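Local atomic coordinates of endonuclease III (Geobacillus stearothermophilus, PDB entry 1ORN), a protein that probably removes oxidised pyrimidine bases from DNA as a base-excision repair glycosylase carrying a [4Fe-4S] cluster, and is captured here covalently trapped on DNA. Residues C[34-46]-C[83-97]. Numbering follows the deposited sequence.
With nucleotides of chain A; nucleotides of chain B.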
loop_
_atom_site.group_PDB
_atom_site.type_symbol
_atom_site.label_atom_id
_atom_site.label_comp_id
_atom_site.label_asym_id
_atom_site.label_seq_id
_atom_site.Cartn_x
_atom_site.Cartn_y
_atom_site.Cartn_z
ATOM N N PHE C 34 -5.270 -6.499 -13.442
ATOM C CA PHE C 34 -3.960 -7.051 -13.772
ATOM C C PHE C 34 -2.918 -5.947 -13.727
ATOM O O PHE C 34 -1.839 -6.129 -13.175
ATOM C CB PHE C 34 -3.974 -7.696 -15.162
ATOM C CG PHE C 34 -2.651 -8.282 -15.567
ATOM C CD1 PHE C 34 -2.047 -9.266 -14.786
ATOM C CD2 PHE C 34 -2.000 -7.848 -16.718
ATOM C CE1 PHE C 34 -0.812 -9.808 -15.147
ATOM C CE2 PHE C 34 -0.766 -8.380 -17.087
ATOM C CZ PHE C 34 -0.171 -9.366 -16.297
ATOM N N GLU C 35 -3.238 -4.794 -14.311
ATOM C CA GLU C 35 -2.301 -3.677 -14.272
ATOM C C GLU C 35 -2.116 -3.228 -12.827
ATOM O O GLU C 35 -1.016 -2.840 -12.436
ATOM C CB GLU C 35 -2.807 -2.496 -15.109
ATOM C CG GLU C 35 -2.600 -2.667 -16.600
ATOM C CD GLU C 35 -3.010 -1.433 -17.387
ATOM O OE1 GLU C 35 -2.911 -1.470 -18.628
ATOM O OE2 GLU C 35 -3.427 -0.432 -16.765
ATOM N N LEU C 36 -3.179 -3.280 -12.028
ATOM C CA LEU C 36 -3.044 -2.868 -10.631
ATOM C C LEU C 36 -2.090 -3.822 -9.916
ATOM O O LEU C 36 -1.194 -3.387 -9.200
ATOM C CB LEU C 36 -4.387 -2.882 -9.896
ATOM C CG LEU C 36 -4.302 -2.518 -8.405
ATOM C CD1 LEU C 36 -3.742 -1.111 -8.224
ATOM C CD2 LEU C 36 -5.680 -2.630 -7.763
ATOM N N LEU C 37 -2.299 -5.121 -10.107
ATOM C CA LEU C 37 -1.446 -6.118 -9.453
ATOM C C LEU C 37 0.023 -5.884 -9.764
ATOM O O LEU C 37 0.861 -5.872 -8.857
ATOM C CB LEU C 37 -1.846 -7.532 -9.879
ATOM C CG LEU C 37 -0.980 -8.670 -9.307
ATOM C CD1 LEU C 37 -1.043 -8.655 -7.785
ATOM C CD2 LEU C 37 -1.477 -9.997 -9.850
ATOM N N ILE C 38 0.355 -5.705 -11.041
ATOM C CA ILE C 38 1.752 -5.480 -11.404
ATOM C C ILE C 38 2.269 -4.194 -10.763
ATOM O O ILE C 38 3.369 -4.159 -10.203
ATOM C CB ILE C 38 1.945 -5.363 -12.934
ATOM C CG1 ILE C 38 1.558 -6.682 -13.614
ATOM C CG2 ILE C 38 3.397 -4.979 -13.247
ATOM C CD1 ILE C 38 2.364 -7.876 -13.147
ATOM N N ALA C 39 1.468 -3.137 -10.845
ATOM C CA ALA C 39 1.860 -1.855 -10.278
ATOM C C ALA C 39 2.143 -1.906 -8.772
ATOM O O ALA C 39 3.122 -1.326 -8.300
ATOM C CB ALA C 39 0.787 -0.804 -10.576
ATOM N N VAL C 40 1.298 -2.609 -8.024
ATOM C CA VAL C 40 1.478 -2.696 -6.582
ATOM C C VAL C 40 2.711 -3.533 -6.246
ATOM O O VAL C 40 3.433 -3.218 -5.308
ATOM C CB VAL C 40 0.220 -3.279 -5.900
ATOM C CG1 VAL C 40 0.425 -3.372 -4.387
ATOM C CG2 VAL C 40 -0.972 -2.364 -6.182
ATOM N N VAL C 41 2.959 -4.578 -7.026
ATOM C CA VAL C 41 4.143 -5.412 -6.788
ATOM C C VAL C 41 5.390 -4.540 -6.971
ATOM O O VAL C 41 6.332 -4.602 -6.173
ATOM C CB VAL C 41 4.206 -6.609 -7.772
ATOM C CG1 VAL C 41 5.601 -7.252 -7.748
ATOM C CG2 VAL C 41 3.162 -7.653 -7.369
ATOM N N LEU C 42 5.380 -3.718 -8.015
ATOM C CA LEU C 42 6.508 -2.829 -8.297
ATOM C C LEU C 42 6.635 -1.731 -7.233
ATOM O O LEU C 42 7.736 -1.235 -6.968
ATOM C CB LEU C 42 6.343 -2.179 -9.684
ATOM C CG LEU C 42 6.430 -3.076 -10.928
ATOM C CD1 LEU C 42 6.208 -2.233 -12.178
ATOM C CD2 LEU C 42 7.802 -3.753 -10.985
ATOM N N SER C 43 5.504 -1.367 -6.629
ATOM C CA SER C 43 5.421 -0.321 -5.610
ATOM C C SER C 43 6.166 -0.584 -4.302
ATOM O O SER C 43 6.452 0.350 -3.550
ATOM C CB SER C 43 3.942 -0.037 -5.299
ATOM O OG SER C 43 3.793 0.929 -4.276
ATOM N N ALA C 44 6.472 -1.844 -4.014
ATOM C CA ALA C 44 7.164 -2.162 -2.768
ATOM C C ALA C 44 8.516 -1.451 -2.680
ATOM O O ALA C 44 9.383 -1.653 -3.524
ATOM C CB ALA C 44 7.363 -3.674 -2.646
ATOM N N GLN C 45 8.688 -0.624 -1.650
ATOM C CA GLN C 45 9.942 0.109 -1.448
ATOM C C GLN C 45 10.301 1.031 -2.615
ATOM O O GLN C 45 11.483 1.206 -2.933
ATOM C CB GLN C 45 11.096 -0.874 -1.211
ATOM C CG GLN C 45 10.817 -1.910 -0.138
ATOM C CD GLN C 45 10.438 -1.295 1.190
ATOM O OE1 GLN C 45 11.160 -0.451 1.732
ATOM N NE2 GLN C 45 9.296 -1.721 1.736
ATOM N N CYS C 46 9.286 1.619 -3.241
ATOM C CA CYS C 46 9.485 2.532 -4.368
ATOM C C CYS C 46 8.402 3.614 -4.305
ATOM O O CYS C 46 7.330 3.392 -3.734
ATOM C CB CYS C 46 9.387 1.758 -5.690
ATOM S SG CYS C 46 9.791 2.723 -7.183
ATOM N N ILE C 83 12.861 1.072 -11.248
ATOM C CA ILE C 83 12.069 0.838 -10.044
ATOM C C ILE C 83 12.975 0.443 -8.873
ATOM O O ILE C 83 12.690 0.753 -7.710
ATOM C CB ILE C 83 11.042 -0.314 -10.276
ATOM C CG1 ILE C 83 10.027 0.083 -11.356
ATOM C CG2 ILE C 83 10.332 -0.662 -8.973
ATOM C CD1 ILE C 83 9.104 1.210 -10.962
ATOM N N GLY C 84 14.074 -0.234 -9.189
ATOM C CA GLY C 84 14.973 -0.706 -8.153
ATOM C C GLY C 84 14.506 -2.112 -7.818
ATOM O O GLY C 84 13.411 -2.499 -8.240
ATOM N N LEU C 85 15.304 -2.879 -7.077
ATOM C CA LEU C 85 14.932 -4.254 -6.726
ATOM C C LEU C 85 14.395 -4.943 -7.980
ATOM O O LEU C 85 13.565 -5.856 -7.899
ATOM C CB LEU C 85 13.843 -4.254 -5.636
ATOM C CG LEU C 85 14.125 -3.478 -4.342
ATOM C CD1 LEU C 85 12.969 -3.661 -3.361
ATOM C CD2 LEU C 85 15.417 -3.979 -3.712
ATOM N N TYR C 86 14.894 -4.510 -9.137
ATOM C CA TYR C 86 14.436 -5.014 -10.428
ATOM C C TYR C 86 14.733 -6.459 -10.790
ATOM O O TYR C 86 14.012 -7.052 -11.596
ATOM C CB TYR C 86 14.939 -4.108 -11.555
ATOM C CG TYR C 86 16.440 -4.104 -11.733
ATOM C CD1 TYR C 86 17.261 -3.341 -10.904
ATOM C CD2 TYR C 86 17.040 -4.870 -12.732
ATOM C CE1 TYR C 86 18.643 -3.339 -11.067
ATOM C CE2 TYR C 86 18.417 -4.877 -12.903
ATOM C CZ TYR C 86 19.212 -4.110 -12.071
ATOM O OH TYR C 86 20.576 -4.107 -12.248
ATOM N N ARG C 87 15.781 -7.038 -10.220
ATOM C CA ARG C 87 16.092 -8.418 -10.539
ATOM C C ARG C 87 15.060 -9.331 -9.894
ATOM O O ARG C 87 14.478 -10.187 -10.557
ATOM C CB ARG C 87 17.497 -8.784 -10.066
ATOM C CG ARG C 87 18.594 -7.976 -10.736
ATOM C CD ARG C 87 19.909 -8.731 -10.696
ATOM N NE ARG C 87 21.007 -7.954 -11.260
ATOM C CZ ARG C 87 21.569 -6.911 -10.659
ATOM N NH1 ARG C 87 21.140 -6.515 -9.466
ATOM N NH2 ARG C 87 22.566 -6.266 -11.250
ATOM N N ASN C 88 14.818 -9.136 -8.603
ATOM C CA ASN C 88 13.840 -9.958 -7.908
ATOM C C ASN C 88 12.426 -9.694 -8.419
ATOM O O ASN C 88 11.643 -10.625 -8.594
ATOM C CB ASN C 88 13.908 -9.721 -6.397
ATOM C CG ASN C 88 15.179 -10.291 -5.771
ATOM O OD1 ASN C 88 15.672 -11.337 -6.193
ATOM N ND2 ASN C 88 15.701 -9.614 -4.757
ATOM N N LYS C 89 12.095 -8.434 -8.677
ATOM C CA LYS C 89 10.755 -8.116 -9.162
ATOM C C LYS C 89 10.478 -8.702 -10.544
ATOM O O LYS C 89 9.418 -9.290 -10.767
ATOM C CB LYS C 89 10.527 -6.599 -9.133
ATOM C CG LYS C 89 10.364 -6.079 -7.703
ATOM C CD LYS C 89 10.239 -4.565 -7.611
ATOM C CE LYS C 89 9.927 -4.155 -6.177
ATOM N NZ LYS C 89 9.829 -2.676 -6.014
ATOM N N ALA C 90 11.432 -8.571 -11.465
ATOM C CA ALA C 90 11.251 -9.126 -12.803
ATOM C C ALA C 90 11.046 -10.636 -12.713
ATOM O O ALA C 90 10.159 -11.189 -13.369
ATOM C CB ALA C 90 12.462 -8.802 -13.686
ATOM N N ARG C 91 11.848 -11.310 -11.889
ATOM C CA ARG C 91 11.715 -12.754 -11.740
ATOM C C ARG C 91 10.366 -13.108 -11.125
ATOM O O ARG C 91 9.692 -14.032 -11.586
ATOM C CB ARG C 91 12.858 -13.320 -10.882
ATOM N N ASN C 92 9.963 -12.369 -10.093
ATOM C CA ASN C 92 8.674 -12.615 -9.442
ATOM C C ASN C 92 7.510 -12.376 -10.409
ATOM O O ASN C 92 6.546 -13.140 -10.428
ATOM C CB ASN C 92 8.511 -11.710 -8.216
ATOM C CG ASN C 92 9.329 -12.177 -7.025
ATOM O OD1 ASN C 92 9.580 -11.407 -6.089
ATOM N ND2 ASN C 92 9.733 -13.443 -7.039
ATOM N N ILE C 93 7.601 -11.324 -11.215
ATOM C CA ILE C 93 6.534 -11.032 -12.167
ATOM C C ILE C 93 6.353 -12.168 -13.181
ATOM O O ILE C 93 5.230 -12.582 -13.454
ATOM C CB ILE C 93 6.792 -9.687 -12.889
ATOM C CG1 ILE C 93 6.595 -8.542 -11.890
ATOM C CG2 ILE C 93 5.839 -9.512 -14.071
ATOM C CD1 ILE C 93 7.071 -7.183 -12.387
ATOM N N GLN C 94 7.448 -12.692 -13.723
ATOM C CA GLN C 94 7.312 -13.786 -14.680
ATOM C C GLN C 94 6.699 -15.019 -14.013
ATOM O O GLN C 94 5.859 -15.693 -14.604
ATOM C CB GLN C 94 8.663 -14.146 -15.306
ATOM C CG GLN C 94 9.268 -13.021 -16.142
ATOM C CD GLN C 94 10.285 -13.529 -17.148
ATOM O OE1 GLN C 94 11.128 -14.365 -16.823
ATOM N NE2 GLN C 94 10.212 -13.021 -18.373
ATOM N N LYS C 95 7.109 -15.311 -12.781
ATOM C CA LYS C 95 6.569 -16.465 -12.059
ATOM C C LYS C 95 5.103 -16.231 -11.693
ATOM O O LYS C 95 4.283 -17.151 -11.727
ATOM C CB LYS C 95 7.388 -16.728 -10.792
ATOM C CG LYS C 95 6.942 -17.959 -10.007
ATOM N N LEU C 96 4.778 -14.990 -11.349
ATOM C CA LEU C 96 3.415 -14.618 -10.986
ATOM C C LEU C 96 2.487 -14.788 -12.191
ATOM O O LEU C 96 1.384 -15.323 -12.067
ATOM C CB LEU C 96 3.411 -13.163 -10.489
ATOM C CG LEU C 96 2.138 -12.395 -10.153
ATOM C CD1 LEU C 96 2.528 -11.160 -9.328
ATOM C CD2 LEU C 96 1.406 -11.984 -11.421
ATOM N N CYS C 97 2.943 -14.343 -13.357
ATOM C CA CYS C 97 2.142 -14.456 -14.577
ATOM C C CYS C 97 1.933 -15.913 -14.989
ATOM O O CYS C 97 0.857 -16.295 -15.452
ATOM C CB CYS C 97 2.801 -13.660 -15.702
ATOM S SG CYS C 97 2.596 -11.857 -15.485
ATOM P P DG A 6 17.963 -6.650 -6.931
ATOM O OP1 DG A 6 16.771 -7.163 -7.663
ATOM O OP2 DG A 6 19.315 -7.161 -7.278
ATOM O "O5'" DG A 6 17.971 -5.065 -7.064
ATOM C "C5'" DG A 6 19.148 -4.293 -6.814
ATOM C "C4'" DG A 6 18.844 -2.829 -7.031
ATOM O "O4'" DG A 6 17.812 -2.398 -6.110
ATOM C "C3'" DG A 6 19.994 -1.837 -6.851
ATOM O "O3'" DG A 6 19.767 -0.763 -7.766
ATOM C "C2'" DG A 6 19.754 -1.299 -5.450
ATOM C "C1'" DG A 6 18.238 -1.213 -5.458
ATOM N N9 DG A 6 17.581 -1.150 -4.156
ATOM C C8 DG A 6 18.024 -1.688 -2.973
ATOM N N7 DG A 6 17.205 -1.479 -1.976
ATOM C C5 DG A 6 16.159 -0.757 -2.536
ATOM C C6 DG A 6 14.972 -0.255 -1.944
ATOM O O6 DG A 6 14.597 -0.354 -0.772
ATOM N N1 DG A 6 14.183 0.425 -2.871
ATOM C C2 DG A 6 14.497 0.594 -4.201
ATOM N N2 DG A 6 13.610 1.294 -4.943
ATOM N N3 DG A 6 15.596 0.122 -4.765
ATOM C C4 DG A 6 16.378 -0.540 -3.879
ATOM P P DG B 8 6.207 0.265 1.284
ATOM O OP1 DG B 8 6.199 0.328 2.765
ATOM O OP2 DG B 8 7.274 0.984 0.525
ATOM O "O5'" DG B 8 6.254 -1.260 0.831
ATOM C "C5'" DG B 8 5.589 -2.274 1.584
ATOM C "C4'" DG B 8 5.835 -3.613 0.934
ATOM O "O4'" DG B 8 7.259 -3.842 0.822
ATOM C "C3'" DG B 8 5.256 -4.848 1.616
ATOM O "O3'" DG B 8 4.794 -5.692 0.561
ATOM C "C2'" DG B 8 6.452 -5.437 2.354
ATOM C "C1'" DG B 8 7.627 -5.055 1.464
ATOM N N9 DG B 8 8.883 -4.802 2.164
ATOM C C8 DG B 8 9.051 -4.224 3.399
ATOM N N7 DG B 8 10.308 -4.074 3.727
ATOM C C5 DG B 8 11.011 -4.594 2.648
ATOM C C6 DG B 8 12.417 -4.696 2.421
ATOM O O6 DG B 8 13.344 -4.308 3.138
ATOM N N1 DG B 8 12.694 -5.314 1.206
ATOM C C2 DG B 8 11.747 -5.765 0.317
ATOM N N2 DG B 8 12.213 -6.343 -0.800
ATOM N N3 DG B 8 10.437 -5.659 0.509
ATOM C C4 DG B 8 10.145 -5.069 1.686
ATOM P P DA B 6 9.063 6.516 4.029
ATOM O OP1 DA B 6 7.925 7.344 4.497
ATOM O OP2 DA B 6 9.385 5.243 4.723
ATOM O "O5'" DA B 6 8.853 6.228 2.475
ATOM C "C5'" DA B 6 8.592 7.309 1.578
ATOM C "C4'" DA B 6 8.549 6.823 0.148
ATOM O "O4'" DA B 6 9.866 6.409 -0.286
ATOM C "C3'" DA B 6 7.618 5.640 -0.123
ATOM O "O3'" DA B 6 6.973 5.845 -1.379
ATOM C "C2'" DA B 6 8.575 4.467 -0.245
ATOM C "C1'" DA B 6 9.785 5.128 -0.887
ATOM N N9 DA B 6 11.065 4.458 -0.664
ATOM C C8 DA B 6 11.518 3.864 0.488
ATOM N N7 DA B 6 12.731 3.379 0.389
ATOM C C5 DA B 6 13.102 3.668 -0.916
ATOM C C6 DA B 6 14.281 3.422 -1.643
ATOM N N6 DA B 6 15.356 2.810 -1.133
ATOM N N1 DA B 6 14.321 3.834 -2.928
ATOM C C2 DA B 6 13.250 4.452 -3.437
ATOM N N3 DA B 6 12.090 4.744 -2.856
ATOM C C4 DA B 6 12.079 4.321 -1.580
#
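The DNA-intercalating site that contacts what is probably the estranged guanine, DG6 of chain A, is built where Gln45 and Leu85 meet, at the DNA-facing end of two near-antiparallel helices whose axes cross at 153°. Behind it, Lys89 runs extended beyond CG and its NZ ties off the end of helix 34-43: it donates to Leu42 O at 2.7 Å, from 47° above that carbonyl plane, and to Ala44 O at 2.7 Å, in plane on a lone pair. Replacing Lys89 by alanine is likely to leave both carbonyls without this donor and the Ser43–Cys46 type II turn less firmly held. Farther along, the Leu42 and Ile93 side chains cross at about a right angle, with Leu42 CD2 3.8 Å from Ile93 CD1, Leu37 and Leu96 meet tip to tip, and Cys97 SG lies at the Phe34 ring edge, 3.8 Å from CZ. At the DNA, Gln45 O accepts hydrogen bonds from N1 (2.8 Å) and N2 of DG6, and N2 also donates to Ile83 O. Leu85 CD2 packs 3.5 Å from C5 of that base, and CD1 reaches Gln45 CB at 4.0 Å. Chi2 of -56° bends Gln45 so that NE2 donates a hydrogen bond to O4' of DG8 of chain B. Gln45 and Leu85, projecting among the bases from helix ends, are consistent with intercalating residues of the HhH-GPD fold.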